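Local atomic coordinates of ornithine carbamoyltransferase (Giardia intestinalis, PDB entry 3GRF), a protein that probably interconverts ornithine plus carbamoyl phosphate with citrulline plus phosphate, running toward ornithine and carbamoyl phosphate in the arginine degradation pathway of the parasite. Residues V191-F199 with R256-Q264. Sequence-based numbering, arbitrary orientation.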
ATOM      1  N   VAL A 191     -27.392  12.025 -26.714  1.00 37.33           N
ATOM      2  CA  VAL A 191     -27.593  10.994 -25.714  1.00 37.33           C
ATOM      3  C   VAL A 191     -28.658  10.034 -26.181  1.00 39.58           C
ATOM      4  O   VAL A 191     -29.815  10.430 -26.388  1.00 40.19           O
ATOM      5  CB  VAL A 191     -27.945  11.570 -24.346  1.00 36.43           C
ATOM      6  CG1 VAL A 191     -28.135  10.438 -23.358  1.00 32.92           C
ATOM      7  CG2 VAL A 191     -26.845  12.571 -23.875  1.00 37.74           C
ATOM      8  N   CYS A 192     -28.219   8.801 -26.458  1.00 33.62           N
ATOM      9  CA  CYS A 192     -29.126   7.806 -27.075  1.00 33.78           C
ATOM     10  C   CYS A 192     -29.648   6.842 -26.038  1.00 37.82           C
ATOM     11  O   CYS A 192     -28.978   5.908 -25.634  1.00 40.26           O
ATOM     12  CB  CYS A 192     -28.399   7.123 -28.242  1.00 39.88           C
ATOM     13  SG  CYS A 192     -27.777   8.274 -29.514  1.00 36.15           S
ATOM     14  N   CYS A 193     -30.859   7.073 -25.607  1.00 36.11           N
ATOM     15  CA  CYS A 193     -31.344   6.284 -24.484  1.00 31.35           C
ATOM     16  C   CYS A 193     -32.778   5.838 -24.725  1.00 31.26           C
ATOM     17  O   CYS A 193     -33.449   6.370 -25.597  1.00 26.39           O
ATOM     18  CB  CYS A 193     -31.256   7.079 -23.190  1.00 19.27           C
ATOM     19  SG  CYS A 193     -32.141   8.659 -23.238  1.00 35.83           S
ATOM     20  N   PRO A 194     -33.239   4.851 -23.935  1.00 35.14           N
ATOM     21  CA  PRO A 194     -34.634   4.448 -23.986  1.00 36.07           C
ATOM     22  C   PRO A 194     -35.560   5.567 -23.528  1.00 37.96           C
ATOM     23  O   PRO A 194     -35.367   6.174 -22.468  1.00 38.43           O
ATOM     24  CB  PRO A 194     -34.693   3.271 -23.014  1.00 30.09           C
ATOM     25  CG  PRO A 194     -33.268   2.780 -22.863  1.00 34.25           C
ATOM     26  CD  PRO A 194     -32.454   4.022 -22.984  1.00 39.76           C
ATOM     27  N   ASP A 195     -36.597   5.800 -24.314  1.00 40.33           N
ATOM     28  CA  ASP A 195     -37.630   6.710 -23.905  1.00 39.62           C
ATOM     29  C   ASP A 195     -38.371   6.213 -22.681  1.00 39.33           C
ATOM     30  O   ASP A 195     -39.496   5.738 -22.786  1.00 48.80           O
ATOM     31  CB  ASP A 195     -38.604   6.970 -25.035  1.00 44.55           C
ATOM     32  CG  ASP A 195     -39.494   8.177 -24.757  1.00 45.92           C
ATOM     33  OD1 ASP A 195     -40.041   8.760 -25.734  1.00 55.68           O
ATOM     34  OD2 ASP A 195     -39.623   8.545 -23.562  1.00 34.06           O
ATOM     35  N   HIS A 196     -37.725   6.348 -21.529  1.00 40.94           N
ATOM     36  CA  HIS A 196     -38.169   5.797 -20.258  1.00 47.00           C
ATOM     37  C   HIS A 196     -37.541   6.592 -19.108  1.00 49.04           C
ATOM     38  O   HIS A 196     -36.317   6.681 -18.975  1.00 44.67           O
ATOM     39  CB  HIS A 196     -37.778   4.332 -20.138  1.00 45.69           C
ATOM     40  CG  HIS A 196     -38.361   3.644 -18.943  1.00 45.05           C
ATOM     41  ND1 HIS A 196     -38.215   4.125 -17.658  1.00 50.96           N
ATOM     42  CD2 HIS A 196     -39.071   2.496 -18.833  1.00 47.16           C
ATOM     43  CE1 HIS A 196     -38.831   3.319 -16.814  1.00 47.55           C
ATOM     44  NE2 HIS A 196     -39.350   2.317 -17.501  1.00 50.77           N
ATOM     45  N   LYS A 197     -38.395   7.169 -18.275  1.00 53.65           N
ATOM     46  CA  LYS A 197     -37.969   8.092 -17.228  1.00 59.14           C
ATOM     47  C   LYS A 197     -36.727   7.605 -16.485  1.00 53.73           C
ATOM     48  O   LYS A 197     -35.864   8.409 -16.150  1.00 57.09           O
ATOM     49  CB  LYS A 197     -39.142   8.379 -16.261  1.00 62.82           C
ATOM     50  CG  LYS A 197     -40.461   8.694 -16.983  1.00 73.38           C
ATOM     51  CD  LYS A 197     -40.952  10.144 -16.767  1.00 81.62           C
ATOM     52  CE  LYS A 197     -41.061  10.937 -18.103  1.00 85.09           C
ATOM     53  NZ  LYS A 197     -42.292  11.834 -18.255  1.00 78.61           N
ATOM     54  N   ASP A 198     -36.628   6.294 -16.253  1.00 50.47           N
ATOM     55  CA  ASP A 198     -35.517   5.695 -15.458  1.00 50.13           C
ATOM     56  C   ASP A 198     -34.183   5.524 -16.211  1.00 40.31           C
ATOM     57  O   ASP A 198     -33.215   5.065 -15.650  1.00 34.86           O
ATOM     58  CB  ASP A 198     -35.908   4.320 -14.899  1.00 53.15           C
ATOM     59  CG  ASP A 198     -37.146   4.368 -14.038  1.00 62.44           C
ATOM     60  OD1 ASP A 198     -37.438   5.433 -13.465  1.00 51.87           O
ATOM     61  OD2 ASP A 198     -37.827   3.328 -13.942  1.00 67.36           O
ATOM     62  N   PHE A 199     -34.160   5.868 -17.488  1.00 40.83           N
ATOM     63  CA  PHE A 199     -33.000   5.598 -18.323  1.00 37.72           C
ATOM     64  C   PHE A 199     -32.571   6.850 -19.081  1.00 37.35           C
ATOM     65  O   PHE A 199     -31.705   6.763 -19.934  1.00 31.56           O
ATOM     66  CB  PHE A 199     -33.273   4.418 -19.288  1.00 35.70           C
ATOM     67  CG  PHE A 199     -33.594   3.095 -18.568  1.00 42.19           C
ATOM     68  CD1 PHE A 199     -34.872   2.833 -18.098  1.00 43.06           C
ATOM     69  CD2 PHE A 199     -32.597   2.144 -18.337  1.00 42.15           C
ATOM     70  CE1 PHE A 199     -35.166   1.641 -17.400  1.00 36.54           C
ATOM     71  CE2 PHE A 199     -32.878   0.961 -17.657  1.00 42.31           C
ATOM     72  CZ  PHE A 199     -34.181   0.708 -17.206  1.00 36.61           C
ATOM     73  N   ARG A 256     -34.017  -4.969 -17.013  1.00 46.77           N
ATOM     74  CA  ARG A 256     -33.528  -3.797 -17.716  1.00 52.53           C
ATOM     75  C   ARG A 256     -33.109  -4.111 -19.167  1.00 51.10           C
ATOM     76  O   ARG A 256     -33.042  -3.219 -20.021  1.00 47.46           O
ATOM     77  CB  ARG A 256     -32.441  -3.029 -16.937  1.00 51.49           C
ATOM     78  CG  ARG A 256     -31.473  -3.812 -16.079  1.00 56.90           C
ATOM     79  CD  ARG A 256     -30.319  -2.881 -15.622  1.00 50.80           C
ATOM     80  NE  ARG A 256     -30.848  -1.561 -15.278  1.00 65.06           N
ATOM     81  CZ  ARG A 256     -30.313  -0.381 -15.613  1.00 63.01           C
ATOM     82  NH1 ARG A 256     -29.169  -0.295 -16.304  1.00 56.51           N
ATOM     83  NH2 ARG A 256     -30.942   0.728 -15.235  1.00 54.60           N
ATOM     84  N   LEU A 257     -32.861  -5.391 -19.432  1.00 45.92           N
ATOM     85  CA  LEU A 257     -32.442  -5.883 -20.743  1.00 49.22           C
ATOM     86  C   LEU A 257     -33.488  -5.681 -21.838  1.00 42.73           C
ATOM     87  O   LEU A 257     -33.148  -5.534 -23.004  1.00 42.01           O
ATOM     88  CB  LEU A 257     -32.044  -7.366 -20.651  1.00 49.81           C
ATOM     89  CG  LEU A 257     -30.544  -7.690 -20.639  1.00 58.22           C
ATOM     90  CD1 LEU A 257     -29.899  -7.359 -19.292  1.00 62.00           C
ATOM     91  CD2 LEU A 257     -30.305  -9.154 -20.977  1.00 54.92           C
ATOM     92  N   LYS A 258     -34.761  -5.683 -21.481  1.00 49.15           N
ATOM     93  CA  LYS A 258     -35.782  -5.513 -22.506  1.00 48.55           C
ATOM     94  C   LYS A 258     -35.840  -4.042 -22.936  1.00 48.79           C
ATOM     95  O   LYS A 258     -36.004  -3.733 -24.125  1.00 44.94           O
ATOM     96  CB  LYS A 258     -37.150  -6.045 -22.054  1.00 55.65           C
ATOM     97  CG  LYS A 258     -37.528  -5.674 -20.641  1.00 59.16           C
ATOM     98  CD  LYS A 258     -39.028  -5.528 -20.499  1.00 62.08           C
ATOM     99  CE  LYS A 258     -39.351  -4.465 -19.445  1.00 66.91           C
ATOM    100  NZ  LYS A 258     -40.402  -4.973 -18.505  1.00 78.14           N
ATOM    101  N   VAL A 259     -35.644  -3.139 -21.977  1.00 45.41           N
ATOM    102  CA  VAL A 259     -35.629  -1.703 -22.303  1.00 46.01           C
ATOM    103  C   VAL A 259     -34.293  -1.281 -22.982  1.00 37.75           C
ATOM    104  O   VAL A 259     -34.296  -0.499 -23.912  1.00 34.29           O
ATOM    105  CB  VAL A 259     -36.133  -0.818 -21.080  1.00 45.00           C
ATOM    106  CG1 VAL A 259     -36.140  -1.614 -19.793  1.00 51.75           C
ATOM    107  CG2 VAL A 259     -35.352   0.435 -20.901  1.00 44.72           C
ATOM    108  N   LEU A 260     -33.179  -1.884 -22.559  1.00 44.80           N
ATOM    109  CA  LEU A 260     -31.829  -1.504 -22.996  1.00 41.34           C
ATOM    110  C   LEU A 260     -31.391  -2.128 -24.324  1.00 43.35           C
ATOM    111  O   LEU A 260     -30.555  -1.574 -25.026  1.00 42.71           O
ATOM    112  CB  LEU A 260     -30.823  -1.883 -21.907  1.00 41.98           C
ATOM    113  CG  LEU A 260     -30.148  -0.867 -20.950  1.00 45.07           C
ATOM    114  CD1 LEU A 260     -30.528   0.629 -21.149  1.00 33.89           C
ATOM    115  CD2 LEU A 260     -30.260  -1.332 -19.491  1.00 40.34           C
ATOM    116  N   THR A 261     -31.955  -3.281 -24.680  1.00 38.62           N
ATOM    117  CA  THR A 261     -31.460  -4.035 -25.846  1.00 39.14           C
ATOM    118  C   THR A 261     -31.429  -3.282 -27.182  1.00 36.97           C
ATOM    119  O   THR A 261     -30.487  -3.494 -27.957  1.00 35.50           O
ATOM    120  CB  THR A 261     -32.219  -5.370 -26.032  1.00 47.04           C
ATOM    121  OG1 THR A 261     -31.944  -6.209 -24.911  1.00 29.54           O
ATOM    122  CG2 THR A 261     -31.757  -6.088 -27.301  1.00 47.58           C
ATOM    123  N   PRO A 262     -32.467  -2.454 -27.486  1.00 35.26           N
ATOM    124  CA  PRO A 262     -32.381  -1.599 -28.675  1.00 40.86           C
ATOM    125  C   PRO A 262     -31.225  -0.562 -28.653  1.00 40.41           C
ATOM    126  O   PRO A 262     -31.013   0.138 -29.663  1.00 46.84           O
ATOM    127  CB  PRO A 262     -33.756  -0.892 -28.715  1.00 45.42           C
ATOM    128  CG  PRO A 262     -34.625  -1.670 -27.854  1.00 44.68           C
ATOM    129  CD  PRO A 262     -33.785  -2.327 -26.820  1.00 37.55           C
ATOM    130  N   PHE A 263     -30.490  -0.479 -27.539  1.00 36.57           N
ATOM    131  CA  PHE A 263     -29.393   0.476 -27.416  1.00 36.92           C
ATOM    132  C   PHE A 263     -28.054  -0.141 -27.302  1.00 35.19           C
ATOM    133  O   PHE A 263     -27.084   0.533 -26.939  1.00 35.48           O
ATOM    134  CB  PHE A 263     -29.650   1.486 -26.303  1.00 33.12           C
ATOM    135  CG  PHE A 263     -30.752   2.411 -26.657  1.00 39.41           C
ATOM    136  CD1 PHE A 263     -30.490   3.593 -27.339  1.00 25.80           C
ATOM    137  CD2 PHE A 263     -32.065   2.047 -26.434  1.00 25.50           C
ATOM    138  CE1 PHE A 263     -31.522   4.435 -27.712  1.00 34.24           C
ATOM    139  CE2 PHE A 263     -33.118   2.883 -26.815  1.00 31.64           C
ATOM    140  CZ  PHE A 263     -32.852   4.063 -27.471  1.00 31.73           C
ATOM    141  N   GLN A 264     -27.994  -1.413 -27.660  1.00 28.00           N
ATOM    142  CA  GLN A 264     -26.728  -2.143 -27.743  1.00 33.74           C
ATOM    143  C   GLN A 264     -25.932  -1.568 -28.886  1.00 26.81           C
ATOM    144  O   GLN A 264     -26.471  -1.415 -29.987  1.00 27.48           O
ATOM    145  CB  GLN A 264     -27.022  -3.603 -28.056  1.00 31.22           C
ATOM    146  CG  GLN A 264     -25.770  -4.441 -28.281  1.00 27.60           C
ATOM    147  CD  GLN A 264     -26.089  -5.886 -28.265  1.00 36.33           C
ATOM    148  OE1 GLN A 264     -26.614  -6.410 -29.225  1.00 34.37           O
ATOM    149  NE2 GLN A 264     -25.833  -6.533 -27.150  1.00 33.88           N
TER
HETATM  150  O   HOH W   1     -31.271   3.271 -14.694  1.00 47.75           O
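F263 lays one face of its ring against the main chain of C193 and P194: C193 C lies 3.3 Å above the ring plane and the nitrogen of P194 lies over the same face, both displaced toward the rim. Its CG stands beside the backbone N and anti to the carbonyl carbon (chi1 -69°), which sends the ring across the loop just beyond strand 188-192. The P194 ring continues this packing, with CD over the F263 face, 4.2 Å from its centroid, in a CH-pi contact. P194 CB meets V259 CG2 at 3.6 Å, the two side chains crossing at about a right angle. That same methyl sits over the centre of one F199 face, 3.7 Å from the centroid and only 11° off the normal, while L260 CD1 touches both F199 CD2 and P194 CG from one side. At the other end, the R256 guanidinium presents a face to F199 CE2, the two planes 30° apart. A water joins R256 NH2, weakly, to D198 O, but NH1 is held by a salt bridge to D169 and a hydrogen bond to W243 O. With no direct hydrogen bond between them, helix 256-260 with its following turn and the loop after strand 188-192 are held by apolar and aromatic packing.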